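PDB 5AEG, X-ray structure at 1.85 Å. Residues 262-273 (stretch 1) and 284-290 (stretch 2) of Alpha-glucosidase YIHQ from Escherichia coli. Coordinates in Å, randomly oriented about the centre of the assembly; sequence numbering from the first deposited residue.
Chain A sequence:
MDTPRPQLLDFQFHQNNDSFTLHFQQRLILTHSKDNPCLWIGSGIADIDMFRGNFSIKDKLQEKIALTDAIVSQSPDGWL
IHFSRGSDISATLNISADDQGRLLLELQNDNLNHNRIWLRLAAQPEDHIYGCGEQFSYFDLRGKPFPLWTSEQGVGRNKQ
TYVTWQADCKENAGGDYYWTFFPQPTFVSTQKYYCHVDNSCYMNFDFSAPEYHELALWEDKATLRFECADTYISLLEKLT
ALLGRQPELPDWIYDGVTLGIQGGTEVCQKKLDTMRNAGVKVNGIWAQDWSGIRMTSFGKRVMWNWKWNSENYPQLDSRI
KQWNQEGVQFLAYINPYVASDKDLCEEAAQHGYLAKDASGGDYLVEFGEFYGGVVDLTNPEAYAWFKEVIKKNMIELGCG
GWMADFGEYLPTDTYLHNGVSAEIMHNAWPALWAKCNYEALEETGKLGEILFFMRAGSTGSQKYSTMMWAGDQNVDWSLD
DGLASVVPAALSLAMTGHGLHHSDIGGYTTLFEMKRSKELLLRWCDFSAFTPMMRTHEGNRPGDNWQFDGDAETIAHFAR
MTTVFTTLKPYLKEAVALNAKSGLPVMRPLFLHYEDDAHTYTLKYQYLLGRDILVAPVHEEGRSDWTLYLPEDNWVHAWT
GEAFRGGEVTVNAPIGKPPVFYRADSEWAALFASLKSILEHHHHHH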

# COMPACT_ATOMS: atom_id res chain seq x y z
N GLN A 262 -1.40 -23.71 6.06
CA GLN A 262 -2.75 -23.97 6.56
C GLN A 262 -2.86 -25.50 6.80
O GLN A 262 -2.03 -26.27 6.33
N GLY A 263 -3.88 -25.88 7.53
CA GLY A 263 -4.19 -27.29 7.71
C GLY A 263 -3.97 -27.88 9.08
O GLY A 263 -4.08 -29.13 9.24
N GLY A 264 -3.62 -27.02 10.03
CA GLY A 264 -3.58 -27.32 11.43
C GLY A 264 -2.18 -27.54 12.04
O GLY A 264 -1.15 -27.41 11.39
N THR A 265 -2.15 -27.77 13.34
CA THR A 265 -0.94 -27.71 14.15
C THR A 265 0.09 -28.65 13.70
O THR A 265 1.29 -28.32 13.59
N GLU A 266 -0.34 -29.87 13.44
CA GLU A 266 0.63 -30.90 13.07
C GLU A 266 1.20 -30.74 11.62
O GLU A 266 2.38 -31.07 11.38
N VAL A 267 0.39 -30.25 10.69
CA VAL A 267 0.87 -29.93 9.34
C VAL A 267 1.94 -28.80 9.45
O VAL A 267 2.98 -28.87 8.79
N CYS A 268 1.69 -27.84 10.33
CA CYS A 268 2.63 -26.74 10.53
C CYS A 268 3.91 -27.28 11.10
O CYS A 268 5.00 -26.97 10.63
N GLN A 269 3.78 -28.17 12.08
CA GLN A 269 4.94 -28.83 12.69
C GLN A 269 5.82 -29.57 11.73
O GLN A 269 7.07 -29.34 11.77
N LYS A 270 5.21 -30.37 10.85
CA LYS A 270 5.98 -31.19 9.89
C LYS A 270 6.72 -30.31 8.91
O LYS A 270 7.84 -30.58 8.52
N LYS A 271 6.02 -29.28 8.45
CA LYS A 271 6.62 -28.38 7.45
C LYS A 271 7.73 -27.54 8.08
O LYS A 271 8.78 -27.41 7.45
N LEU A 272 7.54 -27.05 9.29
CA LEU A 272 8.58 -26.33 10.01
C LEU A 272 9.84 -27.18 10.11
O LEU A 272 10.99 -26.69 9.90
N ASP A 273 9.64 -28.44 10.48
CA ASP A 273 10.79 -29.32 10.67
C ASP A 273 11.50 -29.65 9.40
O ASP A 273 12.72 -29.69 9.45
N GLY A 284 9.26 -17.99 11.59
CA GLY A 284 7.82 -17.94 11.85
C GLY A 284 6.98 -18.86 11.04
O GLY A 284 7.37 -19.31 9.96
N ILE A 285 5.78 -19.06 11.54
CA ILE A 285 4.68 -19.71 10.89
C ILE A 285 3.46 -18.78 10.89
O ILE A 285 3.04 -18.30 11.95
N TRP A 286 2.90 -18.58 9.74
CA TRP A 286 1.74 -17.68 9.56
C TRP A 286 0.62 -18.63 9.04
O TRP A 286 0.71 -19.20 7.96
N ALA A 287 -0.37 -18.86 9.90
CA ALA A 287 -1.45 -19.82 9.64
C ALA A 287 -2.76 -19.05 9.69
O ALA A 287 -3.36 -18.81 10.77
N GLN A 288 -3.22 -18.63 8.53
CA GLN A 288 -4.45 -17.82 8.51
C GLN A 288 -5.75 -18.60 8.92
O GLN A 288 -6.76 -17.93 9.26
N ASP A 289 -5.70 -19.93 8.85
CA ASP A 289 -6.83 -20.79 9.32
C ASP A 289 -6.83 -21.14 10.81
O ASP A 289 -7.58 -22.05 11.18
N TRP A 290 -6.11 -20.36 11.63
CA TRP A 290 -6.06 -20.46 13.06
C TRP A 290 -7.44 -20.45 13.74
O TRP A 290 -7.60 -21.02 14.83

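The two stretches meet through a polar end, where the loop before the helix faces the turn after the strand, and an apolar end, where the helix lies against the strand. Together they bury 368 Å².

Asp-289 anchors the polar end. Its CA-to-CB bond points toward stretch 1, and with chi1 p (65°) its carboxylate reaches the loop, where the backbone N of Gly-263 donates to Asp-289 OD2 at 2.8 Å, with an angle of 155° at the hydrogen. A short acidic side chain suits this place, since it can accept from a main-chain amide without a long, flexible linker. Asp-289 OD1 lies 3.3 Å from Gln-262 CA, and both carboxylate oxygens have hydrogen-bond partners elsewhere in the structure. Gly-263 and Gly-264 have positive phi (111° and 103°); at these backbone angles a CB would be jammed against the preceding carbonyl O, so glycine fits both positions. Gly-264 is also the N-cap, and its O accepts from Cys-268 N at 3.1 Å.

Beside the carboxylate, two amides pair. Gln-262 (chi1 m, chi2 t) and Gln-288 (chi1 p, chi2 t) both set out sideways, yet the end of Gln-288 comes nearer, and its NE2 donates to Gln-262 OE1 at 3.1 Å. An amide carries both donor and acceptor, so Gln-262 can accept here while its NE2 is satisfied elsewhere in the structure.

The helix contributes Cys-268 (m) and Leu-272 (chi1 t, chi2 p), one turn apart and both pointing toward the strand. Ile-285 (chi1 m, chi2 t) points back and meets both: its CG2 is 3.8 Å from Cys-268 SG, and its CD1 is 4.1 Å from Leu-272 CB. The small Ala-287 adds a looser contact, CB to Cys-268 SG at 4.3 Å. Away from this contact, Gln-269 NE2 donates to Asp-273 OD2 at 3.0 Å along the helix.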

# COMPACT_ATOMS: atom_id res chain seq x y z
CB GLN A 262 -3.75 -23.51 5.52
CG GLN A 262 -3.67 -22.02 5.20
CD GLN A 262 -4.64 -21.55 4.13
OE1 GLN A 262 -5.69 -20.97 4.44
NE2 GLN A 262 -4.27 -21.72 2.90
CB THR A 265 -1.25 -28.05 15.63
OG1 THR A 265 -2.34 -27.24 16.00
CG2 THR A 265 -0.08 -27.68 16.59
CB GLU A 266 0.10 -32.31 13.40
CG GLU A 266 0.18 -32.56 14.94
CD GLU A 266 1.67 -32.46 15.52
OE1 GLU A 266 2.54 -33.30 15.20
OE2 GLU A 266 2.03 -31.53 16.28
CB VAL A 267 -0.30 -29.53 8.37
CG1 VAL A 267 0.26 -28.94 7.06
CG2 VAL A 267 -1.13 -30.74 7.95
CB CYS A 268 2.06 -25.68 11.46
SG CYS A 268 0.73 -24.63 10.77
CB GLN A 269 4.47 -29.81 13.81
CG GLN A 269 5.59 -30.24 14.74
CD GLN A 269 6.35 -29.17 15.43
OE1 GLN A 269 5.83 -28.34 16.24
NE2 GLN A 269 7.67 -29.22 15.21
CB LYS A 270 5.09 -32.14 9.07
CG LYS A 270 4.71 -33.42 9.85
CD LYS A 270 4.32 -34.61 8.94
CE LYS A 270 5.51 -35.44 8.40
NZ LYS A 270 6.16 -34.92 7.15
CB LYS A 271 5.58 -27.53 6.74
CG LYS A 271 4.70 -28.33 5.84
CD LYS A 271 3.76 -27.39 5.10
CE LYS A 271 2.64 -28.08 4.34
NZ LYS A 271 3.22 -28.87 3.26
CB LEU A 272 8.13 -25.91 11.42
CG LEU A 272 9.20 -25.34 12.37
CD1 LEU A 272 9.69 -23.99 11.79
CD2 LEU A 272 8.70 -25.19 13.80
CB ASP A 273 10.38 -30.63 11.40
CG ASP A 273 10.06 -30.40 12.87
OD1 ASP A 273 10.67 -29.53 13.51
OD2 ASP A 273 9.25 -31.13 13.45
CB ILE A 285 4.31 -20.97 11.71
CG1 ILE A 285 5.51 -21.97 11.65
CG2 ILE A 285 3.06 -21.63 11.15
CD1 ILE A 285 5.27 -23.17 12.50
CB TRP A 286 2.04 -16.62 8.48
CG TRP A 286 0.76 -15.92 8.09
CD1 TRP A 286 -0.10 -15.31 8.93
CD2 TRP A 286 0.16 -15.91 6.81
NE1 TRP A 286 -1.20 -14.85 8.24
CE2 TRP A 286 -1.06 -15.20 6.92
CE3 TRP A 286 0.56 -16.34 5.57
CZ2 TRP A 286 -1.93 -15.05 5.83
CZ3 TRP A 286 -0.28 -16.10 4.46
CH2 TRP A 286 -1.52 -15.51 4.62
CB ALA A 287 -1.45 -20.92 10.74
CB GLN A 288 -4.63 -17.13 7.18
CG GLN A 288 -4.82 -18.05 5.98
CD GLN A 288 -5.17 -17.28 4.71
OE1 GLN A 288 -5.34 -16.04 4.72
NE2 GLN A 288 -5.43 -18.04 3.63
CB ASP A 289 -7.01 -22.08 8.42
CG ASP A 289 -5.86 -23.00 8.48
OD1 ASP A 289 -4.75 -22.51 8.77
OD2 ASP A 289 -6.04 -24.23 8.29
CB TRP A 290 -5.18 -19.40 13.66
CG TRP A 290 -5.83 -18.06 13.69
CD1 TRP A 290 -6.21 -17.32 12.60
CD2 TRP A 290 -6.28 -17.34 14.83
NE1 TRP A 290 -6.84 -16.18 13.01
CE2 TRP A 290 -6.92 -16.18 14.37
CE3 TRP A 290 -6.23 -17.57 16.21
CZ2 TRP A 290 -7.48 -15.20 15.25
CZ3 TRP A 290 -6.76 -16.59 17.10
CH2 TRP A 290 -7.38 -15.43 16.59